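Local coordinates for endoglucanase A (PDB 3IK2), which probably cleaves internal beta-1,4-glucosidic bonds in cellulose and related glucans, as an endoglucanase of glycoside hydrolase family 44, at residues Q367-G372 against I444-N449; A306-W311 against S422-S427; G137-T142 against F155-V160. One frame throughout, in Å; residues are numbered along the deposited sequence.

Contact 1 of 3, residues Q367-G372 against I444-N449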
# COMPACT_ATOMS: atom_id res chain seq x y z
N GLN A 367 -12.32 -3.33 2.10
CA GLN A 367 -11.02 -3.91 1.75
C GLN A 367 -11.07 -4.66 0.41
O GLN A 367 -10.16 -4.51 -0.42
CB GLN A 367 -10.54 -4.85 2.86
CG GLN A 367 -9.13 -5.47 2.60
CD GLN A 367 -7.99 -4.44 2.47
OE1 GLN A 367 -8.06 -3.34 3.03
NE2 GLN A 367 -6.93 -4.80 1.72
N ALA A 368 -12.12 -5.47 0.20
CA ALA A 368 -12.31 -6.15 -1.09
C ALA A 368 -12.46 -5.14 -2.22
O ALA A 368 -11.92 -5.33 -3.32
CB ALA A 368 -13.49 -7.15 -1.07
N ASP A 369 -13.15 -4.05 -1.93
CA ASP A 369 -13.39 -3.02 -2.93
C ASP A 369 -12.10 -2.29 -3.25
O ASP A 369 -11.81 -2.05 -4.42
CB ASP A 369 -14.49 -2.05 -2.47
CG ASP A 369 -15.01 -1.16 -3.60
OD1 ASP A 369 -15.07 -1.62 -4.73
OD2 ASP A 369 -15.35 0.01 -3.37
N ALA A 370 -11.33 -1.93 -2.21
CA ALA A 370 -10.02 -1.27 -2.39
C ALA A 370 -9.09 -2.10 -3.24
O ALA A 370 -8.43 -1.54 -4.09
CB ALA A 370 -9.36 -0.93 -1.02
N LEU A 371 -9.03 -3.41 -3.01
CA LEU A 371 -8.21 -4.35 -3.83
C LEU A 371 -8.65 -4.39 -5.28
O LEU A 371 -7.80 -4.38 -6.17
CB LEU A 371 -8.20 -5.76 -3.24
CG LEU A 371 -7.52 -5.81 -1.85
CD1 LEU A 371 -7.76 -7.16 -1.14
CD2 LEU A 371 -6.01 -5.46 -1.94
N GLY A 372 -9.97 -4.41 -5.53
CA GLY A 372 -10.52 -4.27 -6.90
C GLY A 372 -10.11 -2.97 -7.58
O GLY A 372 -9.61 -2.98 -8.73
N ILE A 444 -15.44 -10.42 -9.20
CA ILE A 444 -15.76 -10.02 -7.82
C ILE A 444 -17.03 -9.20 -7.84
O ILE A 444 -17.15 -8.22 -8.59
CB ILE A 444 -14.62 -9.18 -7.16
CG1 ILE A 444 -13.30 -9.93 -7.21
CG2 ILE A 444 -14.97 -8.79 -5.68
CD1 ILE A 444 -13.26 -11.19 -6.35
N VAL A 445 -17.98 -9.61 -7.01
CA VAL A 445 -19.26 -8.93 -6.91
C VAL A 445 -19.60 -8.78 -5.43
O VAL A 445 -19.58 -9.76 -4.68
CB VAL A 445 -20.39 -9.72 -7.67
CG1 VAL A 445 -21.69 -8.97 -7.61
CG2 VAL A 445 -20.03 -9.87 -9.12
N MET A 446 -19.89 -7.54 -5.03
CA MET A 446 -20.27 -7.22 -3.65
C MET A 446 -21.59 -6.45 -3.63
O MET A 446 -21.82 -5.54 -4.45
CB MET A 446 -19.24 -6.33 -2.92
CG MET A 446 -17.81 -6.82 -2.74
SD MET A 446 -16.71 -5.35 -2.72
CE MET A 446 -15.85 -5.63 -4.28
N ASN A 447 -22.42 -6.77 -2.65
CA ASN A 447 -23.62 -6.04 -2.37
C ASN A 447 -23.34 -5.18 -1.12
O ASN A 447 -23.31 -5.70 -0.01
CB ASN A 447 -24.80 -7.02 -2.19
CG ASN A 447 -26.10 -6.35 -1.75
OD1 ASN A 447 -26.19 -5.13 -1.65
ND2 ASN A 447 -27.13 -7.16 -1.50
N LYS A 448 -23.13 -3.88 -1.32
CA LYS A 448 -22.86 -2.96 -0.21
C LYS A 448 -24.15 -2.54 0.54
O LYS A 448 -24.08 -1.85 1.56
CB LYS A 448 -22.07 -1.69 -0.68
CG LYS A 448 -20.77 -1.93 -1.49
CD LYS A 448 -20.09 -0.63 -1.99
CE LYS A 448 -20.67 -0.15 -3.33
NZ LYS A 448 -20.08 1.15 -3.83
N ASN A 449 -25.31 -2.96 0.04
CA ASN A 449 -26.56 -2.61 0.69
C ASN A 449 -26.69 -3.28 2.05
O ASN A 449 -26.35 -4.47 2.23
CB ASN A 449 -27.80 -2.87 -0.19
CG ASN A 449 -29.02 -2.08 0.29
OD1 ASN A 449 -29.70 -2.47 1.25
ND2 ASN A 449 -29.27 -0.95 -0.36
O HOH W 1 -17.41 1.29 -2.70

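Contact 2 of 3, residues A306-W311 against S422-S427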
# COMPACT_ATOMS: atom_id res chain seq x y z
N ALA A 306 -16.43 4.55 0.81
CA ALA A 306 -15.22 5.38 0.86
C ALA A 306 -14.20 5.07 -0.26
O ALA A 306 -13.60 5.99 -0.80
CB ALA A 306 -14.56 5.34 2.25
N PRO A 307 -14.01 3.77 -0.62
CA PRO A 307 -13.12 3.50 -1.75
C PRO A 307 -13.51 4.22 -3.06
O PRO A 307 -12.67 4.35 -3.95
CB PRO A 307 -13.21 1.97 -1.90
CG PRO A 307 -13.50 1.50 -0.53
CD PRO A 307 -14.51 2.51 -0.04
N ARG A 308 -14.79 4.65 -3.18
CA ARG A 308 -15.19 5.42 -4.35
C ARG A 308 -14.40 6.75 -4.49
O ARG A 308 -14.19 7.22 -5.61
CB ARG A 308 -16.72 5.65 -4.37
CG ARG A 308 -17.53 4.41 -4.80
CD ARG A 308 -19.02 4.53 -4.53
NE ARG A 308 -19.63 5.49 -5.44
CZ ARG A 308 -20.84 6.03 -5.29
NH1 ARG A 308 -21.61 5.70 -4.25
NH2 ARG A 308 -21.27 6.92 -6.19
N SER A 309 -13.92 7.33 -3.39
CA SER A 309 -13.10 8.57 -3.50
C SER A 309 -11.77 8.38 -4.23
O SER A 309 -11.10 9.34 -4.61
CB SER A 309 -12.88 9.22 -2.13
OG SER A 309 -14.13 9.65 -1.59
N LEU A 310 -11.37 7.12 -4.40
CA LEU A 310 -10.16 6.82 -5.17
C LEU A 310 -10.37 6.92 -6.69
O LEU A 310 -9.43 7.17 -7.41
CB LEU A 310 -9.66 5.42 -4.82
CG LEU A 310 -9.19 5.11 -3.41
CD1 LEU A 310 -9.01 3.59 -3.20
CD2 LEU A 310 -7.88 5.87 -3.17
N TRP A 311 -11.60 6.74 -7.19
CA TRP A 311 -11.80 6.57 -8.65
C TRP A 311 -13.02 7.27 -9.29
O TRP A 311 -13.01 7.50 -10.48
CB TRP A 311 -11.84 5.07 -9.01
CG TRP A 311 -13.12 4.38 -8.51
CD1 TRP A 311 -13.28 3.71 -7.31
CD2 TRP A 311 -14.38 4.29 -9.18
NE1 TRP A 311 -14.56 3.23 -7.21
CE2 TRP A 311 -15.26 3.58 -8.34
CE3 TRP A 311 -14.86 4.75 -10.42
CZ2 TRP A 311 -16.59 3.29 -8.71
CZ3 TRP A 311 -16.20 4.49 -10.78
CH2 TRP A 311 -17.04 3.77 -9.92
N SER A 422 -24.72 -1.22 -13.20
CA SER A 422 -25.70 -0.14 -13.30
C SER A 422 -25.96 0.52 -11.95
O SER A 422 -26.66 1.54 -11.88
CB SER A 422 -27.01 -0.67 -13.89
OG SER A 422 -27.61 -1.61 -13.02
N ASP A 423 -25.38 -0.03 -10.88
CA ASP A 423 -25.49 0.59 -9.57
C ASP A 423 -24.19 0.59 -8.75
O ASP A 423 -23.89 -0.36 -8.03
CB ASP A 423 -26.65 -0.04 -8.76
CG ASP A 423 -27.06 0.83 -7.58
OD1 ASP A 423 -26.27 1.73 -7.20
OD2 ASP A 423 -28.15 0.60 -7.01
N ILE A 424 -23.45 1.69 -8.85
CA ILE A 424 -22.20 1.87 -8.11
C ILE A 424 -22.38 2.19 -6.63
O ILE A 424 -21.44 2.06 -5.86
CB ILE A 424 -21.22 2.87 -8.79
CG1 ILE A 424 -21.79 4.30 -8.82
CG2 ILE A 424 -20.88 2.41 -10.24
CD1 ILE A 424 -20.96 5.28 -9.73
N ASN A 425 -23.58 2.63 -6.24
CA ASN A 425 -23.85 2.86 -4.84
C ASN A 425 -24.04 1.54 -4.08
O ASN A 425 -23.49 1.35 -2.99
CB ASN A 425 -25.06 3.81 -4.64
CG ASN A 425 -25.18 4.31 -3.20
OD1 ASN A 425 -26.27 4.31 -2.60
ND2 ASN A 425 -24.07 4.76 -2.64
N ASN A 426 -24.80 0.63 -4.68
CA ASN A 426 -25.17 -0.58 -3.96
C ASN A 426 -24.31 -1.77 -4.27
O ASN A 426 -24.25 -2.73 -3.50
CB ASN A 426 -26.66 -0.87 -4.14
CG ASN A 426 -27.50 0.11 -3.36
OD1 ASN A 426 -27.45 0.14 -2.12
ND2 ASN A 426 -28.23 0.98 -4.08
N SER A 427 -23.57 -1.67 -5.36
CA SER A 427 -22.67 -2.76 -5.74
C SER A 427 -21.29 -2.28 -6.16
O SER A 427 -21.10 -1.10 -6.52
CB SER A 427 -23.32 -3.57 -6.86
OG SER A 427 -23.15 -2.94 -8.11

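Contact 3 of 3, residues G137-T142 against F155-V160. With ACT (acetate ion), chain I.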
# COMPACT_ATOMS: atom_id res chain seq x y z
N GLY A 137 34.36 5.66 1.42
CA GLY A 137 35.42 4.67 1.57
C GLY A 137 34.84 3.27 1.26
O GLY A 137 33.65 3.14 0.96
N PRO A 138 35.70 2.24 1.26
CA PRO A 138 35.22 0.87 1.00
C PRO A 138 34.14 0.40 1.97
O PRO A 138 34.17 0.70 3.19
CB PRO A 138 36.48 -0.01 1.13
CG PRO A 138 37.62 0.91 1.45
CD PRO A 138 37.16 2.33 1.42
N LEU A 139 33.18 -0.31 1.39
CA LEU A 139 32.03 -0.87 2.09
C LEU A 139 32.47 -2.13 2.84
O LEU A 139 33.44 -2.79 2.46
CB LEU A 139 30.91 -1.12 1.08
CG LEU A 139 29.89 0.02 0.75
CD1 LEU A 139 30.35 1.46 1.06
CD2 LEU A 139 29.26 -0.10 -0.65
N SER A 140 31.79 -2.41 3.95
CA SER A 140 32.09 -3.58 4.77
C SER A 140 30.77 -4.29 5.11
O SER A 140 29.76 -3.62 5.29
CB SER A 140 32.79 -3.17 6.07
OG SER A 140 32.99 -4.31 6.87
N LEU A 141 30.80 -5.62 5.18
CA LEU A 141 29.66 -6.41 5.67
C LEU A 141 29.60 -6.45 7.19
O LEU A 141 28.64 -6.95 7.77
CB LEU A 141 29.69 -7.84 5.12
CG LEU A 141 29.68 -7.91 3.58
CD1 LEU A 141 29.99 -9.35 3.03
CD2 LEU A 141 28.35 -7.34 3.01
N THR A 142 30.64 -5.91 7.81
CA THR A 142 30.71 -5.73 9.26
C THR A 142 30.93 -4.23 9.58
O THR A 142 32.05 -3.80 9.93
CB THR A 142 31.85 -6.55 9.81
OG1 THR A 142 33.03 -6.16 9.13
CG2 THR A 142 31.64 -8.02 9.55
N PHE A 155 24.57 -0.25 3.81
CA PHE A 155 23.37 -0.99 4.20
C PHE A 155 22.76 -1.76 3.01
O PHE A 155 22.48 -2.97 3.13
CB PHE A 155 22.36 0.03 4.79
CG PHE A 155 21.06 -0.57 5.34
CD1 PHE A 155 20.88 -1.95 5.51
CD2 PHE A 155 20.02 0.29 5.70
CE1 PHE A 155 19.63 -2.47 6.01
CE2 PHE A 155 18.79 -0.21 6.21
CZ PHE A 155 18.62 -1.60 6.35
N VAL A 156 22.56 -1.08 1.88
CA VAL A 156 21.93 -1.70 0.73
C VAL A 156 22.89 -2.78 0.23
O VAL A 156 22.48 -3.91 -0.05
CB VAL A 156 21.65 -0.66 -0.41
CG1 VAL A 156 20.97 -1.32 -1.60
CG2 VAL A 156 20.77 0.48 0.09
N ASN A 157 24.17 -2.42 0.19
CA ASN A 157 25.23 -3.33 -0.23
C ASN A 157 25.22 -4.65 0.58
O ASN A 157 25.39 -5.71 0.01
CB ASN A 157 26.62 -2.66 -0.13
CG ASN A 157 27.73 -3.55 -0.67
OD1 ASN A 157 27.90 -3.69 -1.89
ND2 ASN A 157 28.50 -4.17 0.24
N TYR A 158 24.99 -4.57 1.89
CA TYR A 158 24.88 -5.74 2.76
C TYR A 158 23.71 -6.61 2.31
O TYR A 158 23.81 -7.83 2.28
CB TYR A 158 24.70 -5.31 4.23
CG TYR A 158 24.52 -6.49 5.18
CD1 TYR A 158 25.61 -7.07 5.82
CD2 TYR A 158 23.26 -7.04 5.42
CE1 TYR A 158 25.47 -8.15 6.65
CE2 TYR A 158 23.10 -8.14 6.23
CZ TYR A 158 24.21 -8.68 6.85
OH TYR A 158 24.04 -9.75 7.68
N LEU A 159 22.60 -5.98 1.96
CA LEU A 159 21.38 -6.69 1.59
C LEU A 159 21.54 -7.38 0.24
O LEU A 159 21.13 -8.53 0.07
CB LEU A 159 20.17 -5.73 1.61
CG LEU A 159 19.75 -5.17 2.98
CD1 LEU A 159 18.75 -4.01 2.82
CD2 LEU A 159 19.16 -6.25 3.90
N VAL A 160 22.14 -6.69 -0.71
CA VAL A 160 22.37 -7.22 -2.05
C VAL A 160 23.43 -8.34 -2.00
O VAL A 160 23.34 -9.33 -2.73
CB VAL A 160 22.78 -6.10 -3.04
CG1 VAL A 160 23.30 -6.68 -4.39
CG2 VAL A 160 21.59 -5.18 -3.26
C ACT I . 31.37 -6.31 0.04
O ACT I . 30.55 -6.05 -0.87
OXT ACT I . 31.75 -5.35 0.76
CH3 ACT I . 31.85 -7.71 0.25
O HOH W 2 27.83 -3.64 3.24

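Contact 1 of 3, residues Q367-G372 against I444-N449
OD1 of Asp-369, whose CB packs on the thioether of Met-446, is gripped by two hydroxyls of strand 427-433, those of Ser-428 and Tyr-430. The other carboxylate oxygen, OD2, takes a short bond of 2.5 Å from a water. The same water accepts from Lys-448, with NZ 2.9 Å from the water oxygen. Asp-369 OD2 and Lys-448 NZ stay 4.9 Å apart, so the opposite charges meet through the water and not in a direct salt bridge. The lysine nitrogen is also bonded to Ile-424 O and Gln-305 OE1. This charge probably helps to keep the buried carboxylate ionised. CG of Asp-369 lies anti to the backbone N (chi1 -166°), which carries the carboxylate past the methionine toward the water.

The two segments come from different parts of the enzyme. Residues 367-372 belong to helix 361-376, between the last two strands of the TIM-like barrel. Residues 444-447 end strand 440-447 of the separate large beta sheet. Met-446 reaches from that sheet to the helix. Its SD touches CB of both Ala-368 and Asp-369, at 4.0 Å from Asp-369 CB. The chain bends at chi3 (-112°) and lays the methyl over the helix backbone, with CE 3.8 Å from Asp-369 CA. No direct hydrogen bond joins the segments.

Beyond the strand the chain turns. Asn-447 OD1 accepts from Asn-449 N at 2.9 Å, an Asx turn. The donor sits above the carbonyl plane, 37° out of it. Asn-447 ND2 is bonded to the carbonyls of Asp-452 and Ile-499.

Contact 2 of 3, residues A306-W311 against S422-S427
Arg-308 lays its guanidinium over the backbone and side chain of Ile-424. One face of the group looks onto the Ile-424 to Asn-425 peptide, offset toward the rim. NH2 lies 3.7 Å from Ile-424 CG1, and CD is 3.7 Å from Ile-424 O. The two side chains cross at about a right angle. CG1 of Ile-424 takes the crowded position between backbone N and carbonyl carbon (chi1 65°), and this turns it to the arginine. CG2 then faces Trp-311 and meets the ring edge at CH2, 4.1 Å away.

The polar end of Arg-308 is held from its own side. NE forms a salt bridge with Asp-312, and NH1 is bonded to Gln-305 OE1. Asn-425 ND2 lies 3.1 Å from Arg-308 NH1, but both are donors and no bond forms.

Asp-423 bonds back into its own turn, 422-427. Its OD1 accepts from Asn-426 N at 3.1 Å, an Asx motif, and its OD2 from Asn-426 ND2 at 3.0 Å. Its carbonyl takes the N and OG of Ser-427 from opposite faces.

Residues 306-311 follow helix 297-305 on the barrel side, with Trp-311 resting on Val-373 of helix 361-376. Residues 422-427 join strands 415-421 and 427-433 of the large beta sheet.

Contact 3 of 3, residues G137-T142 against F155-V160
The Tyr-158 ring presents an edge to Leu-141, while the amide of Asn-157 has Leu-139 over one face and acetate at its nitrogen. Leu-141 O lies near the plane of the ring, 3.6 Å from Tyr-158 CE1. The leucine side chain comes to the rim of the ring from one side of its plane, with Leu-141 CD2 3.9 Å from Tyr-158 CD1. The tyrosine side chain also touches Pro-80 and Ala-81.

On the amide, Leu-139 CD2 sits almost straight above the carbonyl carbon, at 3.8 Å from Asn-157 CG. The same methyl packs on Asn-157 CB. With CG anti to the backbone N (chi1 -175°), the Asn-157 amide stands out from the helix, Leu-139 on one side and Leu-141 on the other. Its ND2 donates to two partners. One is acetate O, at 3.0 Å and nearly straight (172°). The other is a water that in turn donates to Ser-140 O at 2.8 Å. This water is the polar bridge between the segments, which share no direct hydrogen bond. The acetate probably comes from the crystallisation liquor. Its methyl lies 3.7 Å from Leu-141 CD1.

The loop makes its own turn here. Ser-140 OG accepts from Thr-142 N at 3.0 Å, an ST turn. Ser-140 N is bonded to Glu-154 OE2, which ties the loop to the helix a second time.

The loop lies between strands 128-132 and 149-151, with Asp-144, Asp-147 and Ser-149 of the calcium site further along the chain. Helix 152-163 is the outer helix between barrel strands 99-103 and 174-177. Helix 82-93 touches it through Thr-85 on Tyr-158. Helix 198-215 meets both segments: Ile-215 touches Asn-157 of the helix and Leu-139 of the loop.

Contacts 1 and 2 lie together where the barrel meets the large beta sheet, their centres 9 Å apart. Lys-448 joins them, its backbone N probably bonded to Asn-426 O. Contact 1 is buried and pairs a thioether with a helix surface. Contact 2 is partly buried and lays the flat guanidinium of an arginine over a turn. Contact 3 is a surface contact on the opposite side of the chain's centre, with its centre 44 Å from that of contact 1. It stays within the barrel part and packs a loop on a helix, with a water and an acetate at its polar side.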